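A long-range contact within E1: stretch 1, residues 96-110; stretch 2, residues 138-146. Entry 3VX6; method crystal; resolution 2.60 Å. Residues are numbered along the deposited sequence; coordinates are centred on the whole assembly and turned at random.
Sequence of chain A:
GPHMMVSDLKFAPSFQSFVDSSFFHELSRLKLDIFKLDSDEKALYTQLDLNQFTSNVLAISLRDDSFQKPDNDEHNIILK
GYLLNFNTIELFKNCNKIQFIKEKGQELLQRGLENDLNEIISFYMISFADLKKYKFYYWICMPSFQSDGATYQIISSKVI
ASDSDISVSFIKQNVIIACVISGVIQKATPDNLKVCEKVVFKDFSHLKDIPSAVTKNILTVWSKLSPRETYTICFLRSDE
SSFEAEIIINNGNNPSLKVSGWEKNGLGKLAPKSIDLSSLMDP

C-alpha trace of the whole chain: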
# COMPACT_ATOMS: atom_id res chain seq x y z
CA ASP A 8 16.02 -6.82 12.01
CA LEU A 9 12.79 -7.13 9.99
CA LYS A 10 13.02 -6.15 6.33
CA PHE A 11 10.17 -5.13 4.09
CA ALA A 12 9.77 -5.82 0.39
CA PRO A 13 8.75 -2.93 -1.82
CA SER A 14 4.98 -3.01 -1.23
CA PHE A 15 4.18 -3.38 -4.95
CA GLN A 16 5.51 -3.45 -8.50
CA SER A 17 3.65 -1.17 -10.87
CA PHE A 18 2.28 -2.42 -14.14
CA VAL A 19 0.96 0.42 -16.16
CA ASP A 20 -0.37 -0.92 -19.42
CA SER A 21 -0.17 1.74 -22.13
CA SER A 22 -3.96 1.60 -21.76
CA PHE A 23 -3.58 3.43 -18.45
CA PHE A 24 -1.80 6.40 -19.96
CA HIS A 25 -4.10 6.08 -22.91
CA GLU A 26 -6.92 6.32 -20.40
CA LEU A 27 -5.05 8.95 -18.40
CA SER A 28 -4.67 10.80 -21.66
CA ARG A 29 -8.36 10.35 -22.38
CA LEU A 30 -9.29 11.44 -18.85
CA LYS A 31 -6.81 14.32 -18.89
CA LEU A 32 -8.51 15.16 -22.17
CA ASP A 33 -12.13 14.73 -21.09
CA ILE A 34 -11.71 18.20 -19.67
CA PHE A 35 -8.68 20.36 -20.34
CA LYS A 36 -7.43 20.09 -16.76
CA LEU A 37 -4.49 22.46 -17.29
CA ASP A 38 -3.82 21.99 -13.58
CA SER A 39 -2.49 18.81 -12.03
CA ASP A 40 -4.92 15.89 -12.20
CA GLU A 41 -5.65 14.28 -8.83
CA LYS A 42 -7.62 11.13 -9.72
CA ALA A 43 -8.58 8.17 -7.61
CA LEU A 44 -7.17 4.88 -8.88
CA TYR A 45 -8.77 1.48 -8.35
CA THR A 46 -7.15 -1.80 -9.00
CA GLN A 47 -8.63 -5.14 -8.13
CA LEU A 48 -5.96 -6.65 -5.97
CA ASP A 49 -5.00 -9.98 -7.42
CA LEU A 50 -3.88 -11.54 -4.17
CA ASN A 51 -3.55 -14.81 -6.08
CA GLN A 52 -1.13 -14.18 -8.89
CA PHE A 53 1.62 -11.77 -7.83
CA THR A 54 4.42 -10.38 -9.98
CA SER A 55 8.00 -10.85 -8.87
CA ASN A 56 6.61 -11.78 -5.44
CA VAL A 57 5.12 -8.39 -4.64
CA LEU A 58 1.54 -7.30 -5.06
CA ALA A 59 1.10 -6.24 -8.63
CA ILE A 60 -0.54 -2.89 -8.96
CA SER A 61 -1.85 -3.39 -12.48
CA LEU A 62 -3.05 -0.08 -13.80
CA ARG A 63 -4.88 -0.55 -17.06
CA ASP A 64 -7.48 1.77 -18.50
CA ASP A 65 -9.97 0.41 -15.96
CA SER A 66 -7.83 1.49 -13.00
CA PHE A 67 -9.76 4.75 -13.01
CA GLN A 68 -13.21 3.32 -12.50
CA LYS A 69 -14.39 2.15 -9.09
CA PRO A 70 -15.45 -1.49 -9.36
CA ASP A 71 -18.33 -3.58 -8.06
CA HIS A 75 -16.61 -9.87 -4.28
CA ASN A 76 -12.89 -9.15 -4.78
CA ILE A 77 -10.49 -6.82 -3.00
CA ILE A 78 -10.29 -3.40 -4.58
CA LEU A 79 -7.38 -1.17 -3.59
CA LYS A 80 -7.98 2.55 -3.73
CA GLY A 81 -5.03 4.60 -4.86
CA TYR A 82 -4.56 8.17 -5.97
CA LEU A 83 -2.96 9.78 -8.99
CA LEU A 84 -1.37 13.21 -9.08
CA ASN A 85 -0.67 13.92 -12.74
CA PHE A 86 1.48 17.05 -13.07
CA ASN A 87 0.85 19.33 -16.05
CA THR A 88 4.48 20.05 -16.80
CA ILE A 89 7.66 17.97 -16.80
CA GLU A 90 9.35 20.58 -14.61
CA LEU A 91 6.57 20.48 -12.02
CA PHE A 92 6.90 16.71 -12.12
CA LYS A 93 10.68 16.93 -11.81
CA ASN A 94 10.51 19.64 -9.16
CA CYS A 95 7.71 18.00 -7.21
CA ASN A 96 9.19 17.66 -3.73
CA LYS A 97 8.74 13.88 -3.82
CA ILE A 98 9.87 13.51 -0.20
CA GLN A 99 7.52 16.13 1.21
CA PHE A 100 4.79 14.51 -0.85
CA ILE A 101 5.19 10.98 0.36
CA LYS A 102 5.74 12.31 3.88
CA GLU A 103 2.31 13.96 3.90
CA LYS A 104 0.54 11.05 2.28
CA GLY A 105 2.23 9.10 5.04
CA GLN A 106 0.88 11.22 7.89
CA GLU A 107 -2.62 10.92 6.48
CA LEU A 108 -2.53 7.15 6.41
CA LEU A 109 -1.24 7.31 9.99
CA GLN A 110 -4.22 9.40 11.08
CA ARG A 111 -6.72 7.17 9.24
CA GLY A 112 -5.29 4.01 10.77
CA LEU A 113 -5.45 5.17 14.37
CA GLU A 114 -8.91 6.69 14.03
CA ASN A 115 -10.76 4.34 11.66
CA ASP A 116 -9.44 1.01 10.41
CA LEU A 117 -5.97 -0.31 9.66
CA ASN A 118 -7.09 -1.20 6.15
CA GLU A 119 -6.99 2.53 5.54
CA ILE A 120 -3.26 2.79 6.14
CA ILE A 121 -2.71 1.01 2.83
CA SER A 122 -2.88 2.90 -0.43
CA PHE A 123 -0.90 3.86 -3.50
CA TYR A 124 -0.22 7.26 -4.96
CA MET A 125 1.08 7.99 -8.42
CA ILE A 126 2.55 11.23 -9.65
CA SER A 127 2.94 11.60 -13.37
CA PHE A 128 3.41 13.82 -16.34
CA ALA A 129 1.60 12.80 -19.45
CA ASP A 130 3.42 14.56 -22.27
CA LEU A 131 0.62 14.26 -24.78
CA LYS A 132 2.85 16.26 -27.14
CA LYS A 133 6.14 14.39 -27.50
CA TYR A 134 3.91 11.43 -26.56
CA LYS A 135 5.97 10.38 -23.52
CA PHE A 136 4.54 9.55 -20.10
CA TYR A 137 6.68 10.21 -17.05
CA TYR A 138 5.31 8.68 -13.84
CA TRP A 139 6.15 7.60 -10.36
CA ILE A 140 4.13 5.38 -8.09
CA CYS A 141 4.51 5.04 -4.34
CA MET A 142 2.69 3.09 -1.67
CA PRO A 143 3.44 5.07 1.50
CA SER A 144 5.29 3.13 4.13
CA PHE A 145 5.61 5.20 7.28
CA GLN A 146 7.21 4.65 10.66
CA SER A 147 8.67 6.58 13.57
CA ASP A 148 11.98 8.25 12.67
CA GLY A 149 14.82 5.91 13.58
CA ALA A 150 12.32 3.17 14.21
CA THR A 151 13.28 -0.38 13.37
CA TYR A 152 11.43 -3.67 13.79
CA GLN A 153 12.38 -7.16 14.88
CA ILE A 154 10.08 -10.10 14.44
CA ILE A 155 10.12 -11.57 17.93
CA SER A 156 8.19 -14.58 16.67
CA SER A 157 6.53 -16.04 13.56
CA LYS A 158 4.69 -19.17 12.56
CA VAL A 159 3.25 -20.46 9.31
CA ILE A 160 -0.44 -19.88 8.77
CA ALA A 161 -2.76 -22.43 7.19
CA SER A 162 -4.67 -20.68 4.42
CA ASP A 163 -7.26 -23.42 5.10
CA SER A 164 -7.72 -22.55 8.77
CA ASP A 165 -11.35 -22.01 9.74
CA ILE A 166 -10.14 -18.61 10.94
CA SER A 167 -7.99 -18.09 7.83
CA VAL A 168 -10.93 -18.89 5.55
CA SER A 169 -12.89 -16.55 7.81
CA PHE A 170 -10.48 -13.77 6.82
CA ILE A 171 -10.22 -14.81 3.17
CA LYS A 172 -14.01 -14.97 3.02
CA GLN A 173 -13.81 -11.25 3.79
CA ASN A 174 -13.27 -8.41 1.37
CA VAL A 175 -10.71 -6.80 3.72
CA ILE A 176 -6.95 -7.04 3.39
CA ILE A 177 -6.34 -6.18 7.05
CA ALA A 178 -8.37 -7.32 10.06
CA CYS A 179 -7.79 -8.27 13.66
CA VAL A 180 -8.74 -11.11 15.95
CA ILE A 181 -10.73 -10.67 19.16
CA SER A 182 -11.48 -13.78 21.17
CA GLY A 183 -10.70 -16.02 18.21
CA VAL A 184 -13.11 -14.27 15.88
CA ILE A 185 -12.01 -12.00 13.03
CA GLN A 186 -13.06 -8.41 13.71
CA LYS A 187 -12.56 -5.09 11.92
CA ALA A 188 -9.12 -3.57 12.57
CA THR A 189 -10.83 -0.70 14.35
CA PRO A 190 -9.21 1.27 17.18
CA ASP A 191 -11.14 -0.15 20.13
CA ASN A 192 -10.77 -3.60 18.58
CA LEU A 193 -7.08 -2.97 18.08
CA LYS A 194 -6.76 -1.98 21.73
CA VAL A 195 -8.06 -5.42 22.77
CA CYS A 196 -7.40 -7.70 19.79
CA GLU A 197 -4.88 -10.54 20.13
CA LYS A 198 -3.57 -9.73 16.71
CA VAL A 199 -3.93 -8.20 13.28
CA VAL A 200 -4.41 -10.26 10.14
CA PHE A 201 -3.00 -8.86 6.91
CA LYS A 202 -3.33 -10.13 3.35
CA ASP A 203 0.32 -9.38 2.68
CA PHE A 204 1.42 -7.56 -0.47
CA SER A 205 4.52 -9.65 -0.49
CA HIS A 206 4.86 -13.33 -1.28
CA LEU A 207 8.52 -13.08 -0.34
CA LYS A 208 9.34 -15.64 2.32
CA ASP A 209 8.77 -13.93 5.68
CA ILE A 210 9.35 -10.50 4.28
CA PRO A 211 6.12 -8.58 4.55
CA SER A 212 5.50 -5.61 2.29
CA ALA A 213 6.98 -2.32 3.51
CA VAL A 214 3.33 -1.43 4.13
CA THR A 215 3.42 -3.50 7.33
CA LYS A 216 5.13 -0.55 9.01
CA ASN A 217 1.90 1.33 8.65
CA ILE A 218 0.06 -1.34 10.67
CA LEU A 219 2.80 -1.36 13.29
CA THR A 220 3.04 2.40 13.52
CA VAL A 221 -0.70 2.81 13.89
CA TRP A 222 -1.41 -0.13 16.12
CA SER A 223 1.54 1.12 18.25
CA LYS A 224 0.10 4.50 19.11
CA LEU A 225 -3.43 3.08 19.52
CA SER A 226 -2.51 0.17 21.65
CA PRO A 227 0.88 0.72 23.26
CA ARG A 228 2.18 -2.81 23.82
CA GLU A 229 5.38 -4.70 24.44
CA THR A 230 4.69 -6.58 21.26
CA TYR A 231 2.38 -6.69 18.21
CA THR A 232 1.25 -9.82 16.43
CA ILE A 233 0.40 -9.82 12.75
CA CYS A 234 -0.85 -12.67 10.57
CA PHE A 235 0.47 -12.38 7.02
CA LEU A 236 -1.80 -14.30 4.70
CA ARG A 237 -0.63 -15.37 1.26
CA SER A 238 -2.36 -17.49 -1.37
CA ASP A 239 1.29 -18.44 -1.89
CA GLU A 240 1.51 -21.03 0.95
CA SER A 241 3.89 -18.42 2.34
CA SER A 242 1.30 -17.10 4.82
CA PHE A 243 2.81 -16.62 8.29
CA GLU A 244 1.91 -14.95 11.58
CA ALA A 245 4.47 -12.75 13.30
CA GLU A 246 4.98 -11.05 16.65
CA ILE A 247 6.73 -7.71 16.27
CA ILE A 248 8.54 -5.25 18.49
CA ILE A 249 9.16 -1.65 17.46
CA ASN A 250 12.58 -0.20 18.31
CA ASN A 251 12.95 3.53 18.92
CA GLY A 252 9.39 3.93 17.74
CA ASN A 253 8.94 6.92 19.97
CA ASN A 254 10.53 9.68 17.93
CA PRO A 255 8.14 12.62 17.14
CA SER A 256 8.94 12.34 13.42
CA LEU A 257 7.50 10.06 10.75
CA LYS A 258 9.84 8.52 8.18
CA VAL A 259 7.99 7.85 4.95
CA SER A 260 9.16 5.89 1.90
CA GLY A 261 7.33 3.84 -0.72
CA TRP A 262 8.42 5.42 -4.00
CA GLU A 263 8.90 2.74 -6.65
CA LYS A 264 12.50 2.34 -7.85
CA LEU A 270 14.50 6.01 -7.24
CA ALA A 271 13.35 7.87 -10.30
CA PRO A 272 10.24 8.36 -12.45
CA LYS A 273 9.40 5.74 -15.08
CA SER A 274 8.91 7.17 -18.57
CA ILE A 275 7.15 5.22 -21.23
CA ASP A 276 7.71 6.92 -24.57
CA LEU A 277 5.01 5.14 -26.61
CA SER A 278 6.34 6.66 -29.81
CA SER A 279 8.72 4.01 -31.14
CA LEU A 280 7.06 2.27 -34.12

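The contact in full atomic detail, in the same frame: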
# COMPACT_ATOMS: atom_id res chain seq x y z
N ASN A 96 8.44 18.12 -4.89
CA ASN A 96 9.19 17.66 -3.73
C ASN A 96 8.65 16.27 -3.39
O ASN A 96 7.73 16.13 -2.57
CB ASN A 96 8.98 18.60 -2.55
CG ASN A 96 9.92 18.32 -1.41
OD1 ASN A 96 10.12 17.18 -1.02
ND2 ASN A 96 10.51 19.37 -0.85
N LYS A 97 9.21 15.25 -4.03
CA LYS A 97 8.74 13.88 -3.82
C LYS A 97 8.76 13.45 -2.36
O LYS A 97 7.87 12.73 -1.93
CB LYS A 97 9.55 12.88 -4.66
CG LYS A 97 9.18 12.87 -6.14
CD LYS A 97 9.88 13.98 -6.88
CE LYS A 97 9.40 14.11 -8.31
NZ LYS A 97 10.22 15.12 -9.03
N ILE A 98 9.77 13.88 -1.60
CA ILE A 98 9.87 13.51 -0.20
C ILE A 98 8.79 14.16 0.68
O ILE A 98 8.20 13.51 1.55
CB ILE A 98 11.27 13.85 0.36
CG1 ILE A 98 11.18 14.20 1.84
CG2 ILE A 98 11.89 14.97 -0.44
CD1 ILE A 98 12.48 14.60 2.44
N GLN A 99 8.54 15.44 0.45
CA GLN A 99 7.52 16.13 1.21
C GLN A 99 6.16 15.51 0.88
O GLN A 99 5.28 15.39 1.73
CB GLN A 99 7.52 17.61 0.85
CG GLN A 99 6.47 18.44 1.56
CD GLN A 99 6.49 18.25 3.07
OE1 GLN A 99 7.56 18.22 3.69
NE2 GLN A 99 5.30 18.14 3.66
N PHE A 100 6.02 15.10 -0.38
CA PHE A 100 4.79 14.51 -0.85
C PHE A 100 4.49 13.18 -0.20
O PHE A 100 3.41 12.98 0.34
CB PHE A 100 4.84 14.34 -2.38
CG PHE A 100 3.73 13.50 -2.94
CD1 PHE A 100 3.83 12.10 -2.92
CD2 PHE A 100 2.59 14.09 -3.47
CE1 PHE A 100 2.80 11.31 -3.44
CE2 PHE A 100 1.56 13.31 -3.98
CZ PHE A 100 1.66 11.92 -3.97
N ILE A 101 5.44 12.28 -0.22
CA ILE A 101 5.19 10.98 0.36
C ILE A 101 5.10 11.11 1.88
O ILE A 101 4.40 10.33 2.54
CB ILE A 101 6.26 9.96 -0.09
CG1 ILE A 101 5.67 8.56 -0.04
CG2 ILE A 101 7.50 10.08 0.76
CD1 ILE A 101 6.55 7.51 -0.65
N LYS A 102 5.78 12.10 2.45
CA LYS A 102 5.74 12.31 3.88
C LYS A 102 4.31 12.65 4.32
O LYS A 102 3.80 12.11 5.31
CB LYS A 102 6.65 13.47 4.28
CG LYS A 102 6.69 13.74 5.77
CD LYS A 102 7.30 15.10 6.05
CE LYS A 102 7.67 15.26 7.53
NZ LYS A 102 8.10 16.65 7.86
N GLU A 103 3.67 13.55 3.58
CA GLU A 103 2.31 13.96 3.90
C GLU A 103 1.33 12.83 3.70
O GLU A 103 0.49 12.58 4.57
CB GLU A 103 1.91 15.17 3.05
CG GLU A 103 2.52 16.47 3.55
CD GLU A 103 2.22 17.64 2.64
OE1 GLU A 103 1.03 17.88 2.33
OE2 GLU A 103 3.17 18.34 2.22
N LYS A 104 1.42 12.16 2.56
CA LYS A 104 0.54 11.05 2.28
C LYS A 104 0.71 10.06 3.42
O LYS A 104 -0.25 9.40 3.83
CB LYS A 104 0.89 10.40 0.94
CG LYS A 104 0.13 10.99 -0.26
CD LYS A 104 0.29 12.48 -0.35
CE LYS A 104 -1.05 13.19 -0.24
NZ LYS A 104 -0.91 14.68 -0.02
N GLY A 105 1.93 10.00 3.94
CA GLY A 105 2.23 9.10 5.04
C GLY A 105 1.55 9.47 6.34
O GLY A 105 1.08 8.59 7.07
N GLN A 106 1.51 10.76 6.66
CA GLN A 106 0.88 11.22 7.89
C GLN A 106 -0.62 11.03 7.85
O GLN A 106 -1.26 10.85 8.90
CB GLN A 106 1.19 12.71 8.13
CG GLN A 106 2.66 12.98 8.37
CD GLN A 106 2.99 14.47 8.45
OE1 GLN A 106 2.61 15.25 7.57
NE2 GLN A 106 3.73 14.86 9.49
N GLU A 107 -1.19 11.07 6.65
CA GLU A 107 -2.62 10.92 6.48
C GLU A 107 -3.03 9.48 6.71
O GLU A 107 -4.05 9.21 7.33
CB GLU A 107 -3.03 11.35 5.07
CG GLU A 107 -2.64 12.77 4.71
CD GLU A 107 -2.76 13.05 3.21
OE1 GLU A 107 -2.41 14.18 2.80
OE2 GLU A 107 -3.19 12.15 2.44
N LEU A 108 -2.23 8.55 6.22
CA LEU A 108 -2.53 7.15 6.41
C LEU A 108 -2.43 6.87 7.91
O LEU A 108 -3.25 6.14 8.46
CB LEU A 108 -1.56 6.29 5.60
CG LEU A 108 -1.67 6.52 4.09
CD1 LEU A 108 -0.49 5.91 3.39
CD2 LEU A 108 -2.96 5.96 3.55
N LEU A 109 -1.43 7.47 8.55
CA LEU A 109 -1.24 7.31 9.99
C LEU A 109 -2.52 7.68 10.73
O LEU A 109 -3.07 6.89 11.51
CB LEU A 109 -0.11 8.22 10.45
CG LEU A 109 -0.01 8.49 11.95
CD1 LEU A 109 0.18 7.19 12.69
CD2 LEU A 109 1.16 9.42 12.20
N GLN A 110 -3.00 8.89 10.47
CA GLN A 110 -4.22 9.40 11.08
C GLN A 110 -5.35 8.39 10.85
O GLN A 110 -5.93 7.87 11.81
CB GLN A 110 -4.60 10.75 10.45
CG GLN A 110 -5.81 11.42 11.09
CD GLN A 110 -5.60 11.68 12.57
OE1 GLN A 110 -4.90 12.61 12.97
NE2 GLN A 110 -6.19 10.83 13.40
N TYR A 138 6.11 8.95 -15.03
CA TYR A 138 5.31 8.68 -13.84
C TYR A 138 6.11 8.07 -12.72
O TYR A 138 7.21 7.57 -12.92
CB TYR A 138 4.13 7.77 -14.15
CG TYR A 138 4.53 6.40 -14.60
CD1 TYR A 138 5.12 6.22 -15.85
CD2 TYR A 138 4.28 5.28 -13.81
CE1 TYR A 138 5.44 4.96 -16.31
CE2 TYR A 138 4.59 4.00 -14.26
CZ TYR A 138 5.17 3.85 -15.52
OH TYR A 138 5.49 2.60 -16.01
N TRP A 139 5.52 8.13 -11.54
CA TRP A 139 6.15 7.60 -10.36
C TRP A 139 5.08 7.17 -9.38
O TRP A 139 4.25 7.97 -8.95
CB TRP A 139 7.02 8.67 -9.73
CG TRP A 139 8.16 8.11 -8.97
CD1 TRP A 139 8.34 6.81 -8.60
CD2 TRP A 139 9.29 8.83 -8.49
NE1 TRP A 139 9.53 6.68 -7.93
CE2 TRP A 139 10.13 7.91 -7.85
CE3 TRP A 139 9.69 10.18 -8.55
CZ2 TRP A 139 11.35 8.27 -7.26
CZ3 TRP A 139 10.89 10.54 -7.96
CH2 TRP A 139 11.71 9.59 -7.33
N ILE A 140 5.10 5.89 -9.02
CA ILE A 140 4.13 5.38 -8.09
C ILE A 140 4.80 5.12 -6.76
O ILE A 140 6.00 4.82 -6.70
CB ILE A 140 3.50 4.07 -8.59
CG1 ILE A 140 2.87 4.29 -9.97
CG2 ILE A 140 2.45 3.58 -7.60
CD1 ILE A 140 2.21 3.06 -10.57
N CYS A 141 4.02 5.28 -5.69
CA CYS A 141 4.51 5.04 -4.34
C CYS A 141 3.36 4.51 -3.51
O CYS A 141 2.20 4.85 -3.74
CB CYS A 141 5.05 6.32 -3.70
SG CYS A 141 3.81 7.44 -3.00
N MET A 142 3.68 3.63 -2.58
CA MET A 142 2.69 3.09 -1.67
C MET A 142 3.33 3.48 -0.35
O MET A 142 4.24 2.81 0.12
CB MET A 142 2.60 1.57 -1.82
CG MET A 142 1.49 0.97 -1.00
SD MET A 142 1.41 -0.78 -1.28
CE MET A 142 0.15 -0.91 -2.54
N PRO A 143 2.88 4.60 0.25
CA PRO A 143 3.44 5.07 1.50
C PRO A 143 3.61 4.04 2.58
O PRO A 143 2.70 3.29 2.93
CB PRO A 143 2.49 6.19 1.90
CG PRO A 143 2.06 6.71 0.61
CD PRO A 143 1.74 5.43 -0.13
N SER A 144 4.84 4.01 3.07
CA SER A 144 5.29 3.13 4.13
C SER A 144 5.88 4.07 5.17
O SER A 144 6.99 4.59 5.01
CB SER A 144 6.35 2.18 3.58
OG SER A 144 7.05 1.57 4.65
N PHE A 145 5.14 4.31 6.24
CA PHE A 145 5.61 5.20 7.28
C PHE A 145 5.99 4.46 8.54
O PHE A 145 5.61 3.31 8.76
CB PHE A 145 4.54 6.23 7.61
CG PHE A 145 3.21 5.62 7.89
CD1 PHE A 145 2.33 5.34 6.85
CD2 PHE A 145 2.82 5.33 9.20
CE1 PHE A 145 1.08 4.78 7.11
CE2 PHE A 145 1.59 4.77 9.46
CZ PHE A 145 0.71 4.49 8.42
N GLN A 146 6.73 5.17 9.39
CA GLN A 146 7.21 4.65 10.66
C GLN A 146 7.81 5.79 11.45
O GLN A 146 8.06 6.87 10.92
CB GLN A 146 8.29 3.61 10.41
CG GLN A 146 9.51 4.19 9.72
CD GLN A 146 10.69 3.27 9.82
OE1 GLN A 146 10.73 2.22 9.19
NE2 GLN A 146 11.67 3.66 10.62

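Residues 97-110 form a helix that packs obliquely across the strand containing residues 138-144. The two axes approach to 7.8 Å, and their N-to-C directions differ by 59°. The backbones are 9.4 Å apart between Lys97 CA and Trp139 CA and come closest near the middle of the helix, 5.5 Å between Gly105 CA and Pro143 CA. No hydrogen bond crosses the contact; the helix satisfies its own backbone through i to i+4 bonds, and the 489 Å² buried between the stretches is covered by van der Waals packing.

The alternation of the strand decides which residues take part. Trp139, Cys141, Pro143 and Phe145 direct their CA-to-CB bonds toward the helix, whereas Met142 and Ser144 point away. At the wide end, long side chains span the gap: the aliphatic part of Lys97 lies against the indole, with CG 3.4 Å from Trp139 CZ3, while its amino group is hydrogen-bonded elsewhere in the structure. Cys141 touches two helix residues, its CB lying 3.6 Å from Ile101 CD1 and its SG 4.0 Å from Phe100 CE1, at the edge of the phenyl ring.

Where the backbones converge, Gly105 presents no side chain, and its CA comes within 4.3 Å of Pro143 CB. The compact proline ring also meets Leu108, whose CD1 is 3.3 Å from Pro143 CB, and Lys104, whose CB is 3.9 Å from Pro143 CG. The end of the lysine leads away to a salt bridge between Lys104 NZ and Glu107 OE1 (3.2 Å).

Phe145 contributes the largest buried area. Gly105 O sits over one face of its ring, 3.5 Å from Phe145 CD1, while Leu108 CB approaches Phe145 CE1 at 3.4 Å and Leu109 CB lies 4.0 Å from Phe145 CE2.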